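Local atomic coordinates of dopamine N-acetyltransferase-like Protein (Tribolium castaneum, PDB entry 6V3T), a protein that probably transfers an acyl group from acyl-CoA, such as acetyl-CoA, to the amine of serotonin, and binds acetyl-CoA. Residues 171-184 with 196-210. Numbering follows the deposited sequence.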
# COMPACT_ATOMS: atom_id res chain seq x y z
N ALA A 171 -11.74 1.33 -3.46
CA ALA A 171 -12.18 0.41 -2.40
C ALA A 171 -13.70 0.55 -2.22
O ALA A 171 -14.38 -0.47 -2.23
CB ALA A 171 -11.43 0.69 -1.13
N GLU A 172 -14.20 1.78 -2.08
CA GLU A 172 -15.65 2.05 -1.96
C GLU A 172 -16.36 1.31 -3.10
O GLU A 172 -17.36 0.64 -2.84
CB GLU A 172 -15.97 3.55 -2.05
CG GLU A 172 -16.73 4.10 -0.86
CD GLU A 172 -15.89 4.87 0.15
OE1 GLU A 172 -14.75 5.24 -0.18
OE2 GLU A 172 -16.37 5.10 1.27
N CYS A 173 -15.83 1.42 -4.32
CA CYS A 173 -16.51 0.96 -5.55
C CYS A 173 -16.58 -0.57 -5.58
O CYS A 173 -17.55 -1.06 -6.17
CB CYS A 173 -15.87 1.48 -6.83
SG CYS A 173 -16.77 2.88 -7.54
N LEU A 174 -15.63 -1.29 -4.98
CA LEU A 174 -15.65 -2.78 -4.91
C LEU A 174 -16.35 -3.24 -3.62
O LEU A 174 -16.42 -4.46 -3.41
CB LEU A 174 -14.22 -3.32 -4.99
CG LEU A 174 -13.52 -3.18 -6.34
CD1 LEU A 174 -12.01 -3.31 -6.18
CD2 LEU A 174 -14.02 -4.21 -7.33
N GLY A 175 -16.84 -2.32 -2.79
CA GLY A 175 -17.72 -2.60 -1.64
C GLY A 175 -16.94 -2.83 -0.35
O GLY A 175 -17.49 -3.43 0.58
N PHE A 176 -15.71 -2.35 -0.26
CA PHE A 176 -14.89 -2.42 0.97
C PHE A 176 -15.52 -1.56 2.07
O PHE A 176 -16.05 -0.47 1.79
CB PHE A 176 -13.46 -1.96 0.70
CG PHE A 176 -12.60 -3.01 0.06
CD1 PHE A 176 -12.99 -3.63 -1.11
CD2 PHE A 176 -11.40 -3.38 0.65
CE1 PHE A 176 -12.19 -4.61 -1.68
CE2 PHE A 176 -10.60 -4.35 0.06
CZ PHE A 176 -11.00 -4.96 -1.10
N ILE A 177 -15.42 -2.05 3.30
CA ILE A 177 -15.87 -1.40 4.56
C ILE A 177 -14.68 -0.68 5.19
O ILE A 177 -13.57 -1.23 5.13
CB ILE A 177 -16.46 -2.49 5.49
CG1 ILE A 177 -17.87 -2.88 5.05
CG2 ILE A 177 -16.43 -2.07 6.95
CD1 ILE A 177 -18.91 -1.80 5.28
N THR A 178 -14.89 0.49 5.79
CA THR A 178 -13.88 1.21 6.60
C THR A 178 -13.83 0.60 8.01
O THR A 178 -14.86 0.66 8.72
CB THR A 178 -14.15 2.72 6.66
OG1 THR A 178 -13.85 3.26 5.38
CG2 THR A 178 -13.32 3.42 7.71
N GLU A 179 -12.68 0.03 8.37
CA GLU A 179 -12.41 -0.59 9.69
C GLU A 179 -12.05 0.50 10.70
O GLU A 179 -12.70 0.58 11.74
CB GLU A 179 -11.26 -1.58 9.58
CG GLU A 179 -11.59 -2.80 8.75
CD GLU A 179 -12.57 -3.76 9.38
OE1 GLU A 179 -12.91 -3.58 10.57
OE2 GLU A 179 -12.99 -4.71 8.70
N LYS A 180 -11.02 1.29 10.40
CA LYS A 180 -10.63 2.48 11.20
C LYS A 180 -10.44 3.68 10.28
O LYS A 180 -9.87 3.54 9.21
CB LYS A 180 -9.36 2.22 12.01
CG LYS A 180 -8.87 3.44 12.78
CD LYS A 180 -8.18 3.14 14.07
CE LYS A 180 -9.10 2.99 15.25
NZ LYS A 180 -9.23 4.23 16.05
N CYS A 181 -10.93 4.83 10.71
CA CYS A 181 -10.72 6.13 10.03
C CYS A 181 -9.95 7.05 10.98
O CYS A 181 -10.39 7.19 12.15
CB CYS A 181 -12.05 6.74 9.62
SG CYS A 181 -11.84 8.09 8.44
N VAL A 182 -8.85 7.62 10.50
CA VAL A 182 -7.92 8.47 11.30
C VAL A 182 -7.50 9.68 10.47
O VAL A 182 -7.00 9.49 9.33
CB VAL A 182 -6.69 7.69 11.80
CG1 VAL A 182 -6.00 6.91 10.69
CG2 VAL A 182 -5.69 8.59 12.50
N THR A 183 -7.66 10.87 11.06
CA THR A 183 -7.33 12.19 10.48
C THR A 183 -5.83 12.47 10.66
O THR A 183 -5.38 12.42 11.81
CB THR A 183 -8.17 13.28 11.15
OG1 THR A 183 -9.10 12.62 12.02
CG2 THR A 183 -8.89 14.15 10.14
N TYR A 184 -5.11 12.75 9.58
CA TYR A 184 -3.66 13.06 9.58
C TYR A 184 -3.34 14.27 10.47
O TYR A 184 -2.24 14.32 11.07
CB TYR A 184 -3.18 13.36 8.16
CG TYR A 184 -3.24 12.19 7.21
CD1 TYR A 184 -2.45 11.07 7.41
CD2 TYR A 184 -4.04 12.22 6.09
CE1 TYR A 184 -2.48 10.00 6.52
CE2 TYR A 184 -4.08 11.17 5.19
CZ TYR A 184 -3.29 10.05 5.41
OH TYR A 184 -3.34 9.01 4.52
N TYR A 196 1.97 15.11 10.07
CA TYR A 196 1.46 14.79 8.72
C TYR A 196 0.74 16.02 8.18
O TYR A 196 -0.51 16.09 8.28
CB TYR A 196 0.56 13.57 8.77
CG TYR A 196 1.13 12.44 9.59
CD1 TYR A 196 2.23 11.73 9.15
CD2 TYR A 196 0.59 12.12 10.82
CE1 TYR A 196 2.77 10.69 9.90
CE2 TYR A 196 1.12 11.10 11.59
CZ TYR A 196 2.21 10.38 11.13
OH TYR A 196 2.72 9.37 11.89
N ASP A 197 1.52 16.98 7.69
CA ASP A 197 1.01 18.14 6.91
C ASP A 197 0.67 17.61 5.52
O ASP A 197 1.52 17.72 4.61
CB ASP A 197 2.02 19.29 6.92
CG ASP A 197 1.40 20.65 6.65
OD1 ASP A 197 0.42 20.99 7.35
OD2 ASP A 197 1.89 21.36 5.75
N THR A 198 -0.50 16.98 5.38
CA THR A 198 -1.01 16.41 4.11
C THR A 198 -1.74 17.51 3.33
O THR A 198 -2.48 18.28 3.96
CB THR A 198 -1.95 15.22 4.36
OG1 THR A 198 -2.93 15.63 5.30
CG2 THR A 198 -1.22 13.99 4.87
N LYS A 199 -1.51 17.59 2.01
CA LYS A 199 -2.24 18.52 1.12
C LYS A 199 -3.56 17.86 0.72
O LYS A 199 -3.55 16.65 0.40
CB LYS A 199 -1.37 18.92 -0.09
CG LYS A 199 -0.37 20.04 0.20
CD LYS A 199 0.69 20.20 -0.87
CE LYS A 199 1.99 20.76 -0.34
NZ LYS A 199 3.09 20.60 -1.32
N SER A 200 -4.66 18.61 0.80
CA SER A 200 -6.02 18.16 0.42
C SER A 200 -5.97 17.60 -1.00
O SER A 200 -5.13 18.04 -1.80
CB SER A 200 -7.04 19.27 0.56
OG SER A 200 -7.90 19.04 1.67
N PRO A 201 -6.85 16.64 -1.37
CA PRO A 201 -8.01 16.25 -0.57
C PRO A 201 -7.82 15.06 0.38
O PRO A 201 -8.82 14.51 0.83
CB PRO A 201 -9.02 15.86 -1.67
CG PRO A 201 -8.18 15.33 -2.81
CD PRO A 201 -6.78 15.89 -2.63
N HIS A 202 -6.57 14.70 0.69
CA HIS A 202 -6.20 13.51 1.49
C HIS A 202 -6.12 13.88 2.98
O HIS A 202 -5.01 13.93 3.52
CB HIS A 202 -4.90 12.94 0.95
CG HIS A 202 -4.98 12.64 -0.50
ND1 HIS A 202 -3.89 12.39 -1.27
CD2 HIS A 202 -6.03 12.57 -1.34
CE1 HIS A 202 -4.26 12.16 -2.52
NE2 HIS A 202 -5.56 12.27 -2.60
N ASP A 203 -7.28 14.13 3.59
CA ASP A 203 -7.39 14.69 4.96
C ASP A 203 -7.40 13.57 6.00
O ASP A 203 -7.39 13.90 7.21
CB ASP A 203 -8.66 15.54 5.14
CG ASP A 203 -8.82 16.69 4.14
OD1 ASP A 203 -7.79 17.17 3.62
OD2 ASP A 203 -9.99 17.08 3.90
N TYR A 204 -7.46 12.30 5.57
CA TYR A 204 -7.53 11.13 6.49
C TYR A 204 -7.14 9.82 5.80
O TYR A 204 -7.24 9.71 4.56
CB TYR A 204 -8.92 11.04 7.11
CG TYR A 204 -10.05 11.13 6.12
CD1 TYR A 204 -10.42 12.30 5.52
CD2 TYR A 204 -10.78 10.02 5.79
CE1 TYR A 204 -11.45 12.38 4.60
CE2 TYR A 204 -11.84 10.07 4.89
CZ TYR A 204 -12.17 11.26 4.29
OH TYR A 204 -13.20 11.30 3.40
N TYR A 205 -6.71 8.86 6.62
CA TYR A 205 -6.24 7.50 6.24
C TYR A 205 -7.27 6.48 6.75
O TYR A 205 -7.66 6.54 7.95
CB TYR A 205 -4.83 7.26 6.79
CG TYR A 205 -4.42 5.84 7.11
CD1 TYR A 205 -4.44 4.83 6.16
CD2 TYR A 205 -3.92 5.52 8.36
CE1 TYR A 205 -4.01 3.54 6.45
CE2 TYR A 205 -3.49 4.24 8.68
CZ TYR A 205 -3.54 3.24 7.72
OH TYR A 205 -3.12 1.98 8.05
N LYS A 206 -7.73 5.62 5.85
CA LYS A 206 -8.68 4.54 6.18
C LYS A 206 -7.98 3.21 5.98
O LYS A 206 -7.36 3.04 4.91
CB LYS A 206 -9.90 4.57 5.26
CG LYS A 206 -10.97 5.58 5.62
CD LYS A 206 -11.97 5.72 4.51
CE LYS A 206 -13.23 6.44 4.90
NZ LYS A 206 -14.22 6.33 3.81
N VAL A 207 -8.08 2.34 6.97
CA VAL A 207 -7.92 0.87 6.78
C VAL A 207 -9.28 0.35 6.30
O VAL A 207 -10.30 0.67 6.93
CB VAL A 207 -7.42 0.17 8.06
CG1 VAL A 207 -7.44 -1.34 7.93
CG2 VAL A 207 -6.02 0.64 8.42
N MET A 208 -9.27 -0.37 5.18
CA MET A 208 -10.49 -0.82 4.47
C MET A 208 -10.33 -2.30 4.15
O MET A 208 -9.20 -2.78 4.01
CB MET A 208 -10.72 -0.02 3.18
CG MET A 208 -10.75 1.48 3.43
SD MET A 208 -11.19 2.48 1.99
CE MET A 208 -12.98 2.29 2.01
N THR A 209 -11.46 -2.99 4.03
CA THR A 209 -11.56 -4.45 4.19
C THR A 209 -12.76 -4.97 3.38
O THR A 209 -13.80 -4.29 3.37
CB THR A 209 -11.69 -4.78 5.68
OG1 THR A 209 -10.37 -5.12 6.09
CG2 THR A 209 -12.67 -5.88 5.98
N LYS A 210 -12.60 -6.13 2.76
CA LYS A 210 -13.73 -6.91 2.20
C LYS A 210 -13.51 -8.38 2.51
O LYS A 210 -12.33 -8.81 2.50
CB LYS A 210 -13.85 -6.69 0.70
CG LYS A 210 -15.26 -6.91 0.17
CD LYS A 210 -15.33 -6.91 -1.33
CE LYS A 210 -16.70 -7.29 -1.85
NZ LYS A 210 -16.58 -8.09 -3.09
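Tyr184 is wedged between the start of strand 204-211 and the loop before it. Thr198 CG2 lies over one face of its ring, 3.8 Å from the centroid, in a CH-pi contact. Tyr205 N lies over the opposite face, and His202 O sits at the ring edge. The hydroxyl is hydrogen-bonded to the carbonyl of Thr163, an acetyl-CoA-binding residue. With an alanine in place of Tyr184, the space between Thr198 and Tyr205 would probably be left unfilled and the Thr163 carbonyl would lose this donor. From there the two strands run antiparallel. Tyr205 N bonds to Val182 O (2.8 Å), and Val182 N returns a bond to Tyr205 O. Glu179 and Lys180 form a classic beta bulge opposite Val207, which bonds to both: Glu179 N to Val207 O at 2.9 Å, and Val207 N to Lys180 O. Beyond the bulge, Ile177 N bonds to Thr209 O. Phe176 is buried too: Lys210 CB stands over the centre of its ring, 3.6 Å from the centroid. The Lys210 chain runs on past Leu174 O to a salt bridge with Glu147. Met208 is also buried, its SD 3.6 Å from Ala171 CB. The side with Glu172, Lys206, Cys181 and Tyr204 is looser, and Glu172 and Cys181 are exposed. There Glu172 OE2 and Lys206 NZ form a long salt bridge of 3.5 Å, and Cys181 SG meets the Tyr204 ring obliquely. Strand 177-183 is the edge strand at one side of the mixed sheet of this GNAT (acetyltransferase) fold, and strand 204-211 lies between it and strand 157-162. Helix 94-108 packs on Tyr205, while helix 138-152 meets Ala171 and Phe176.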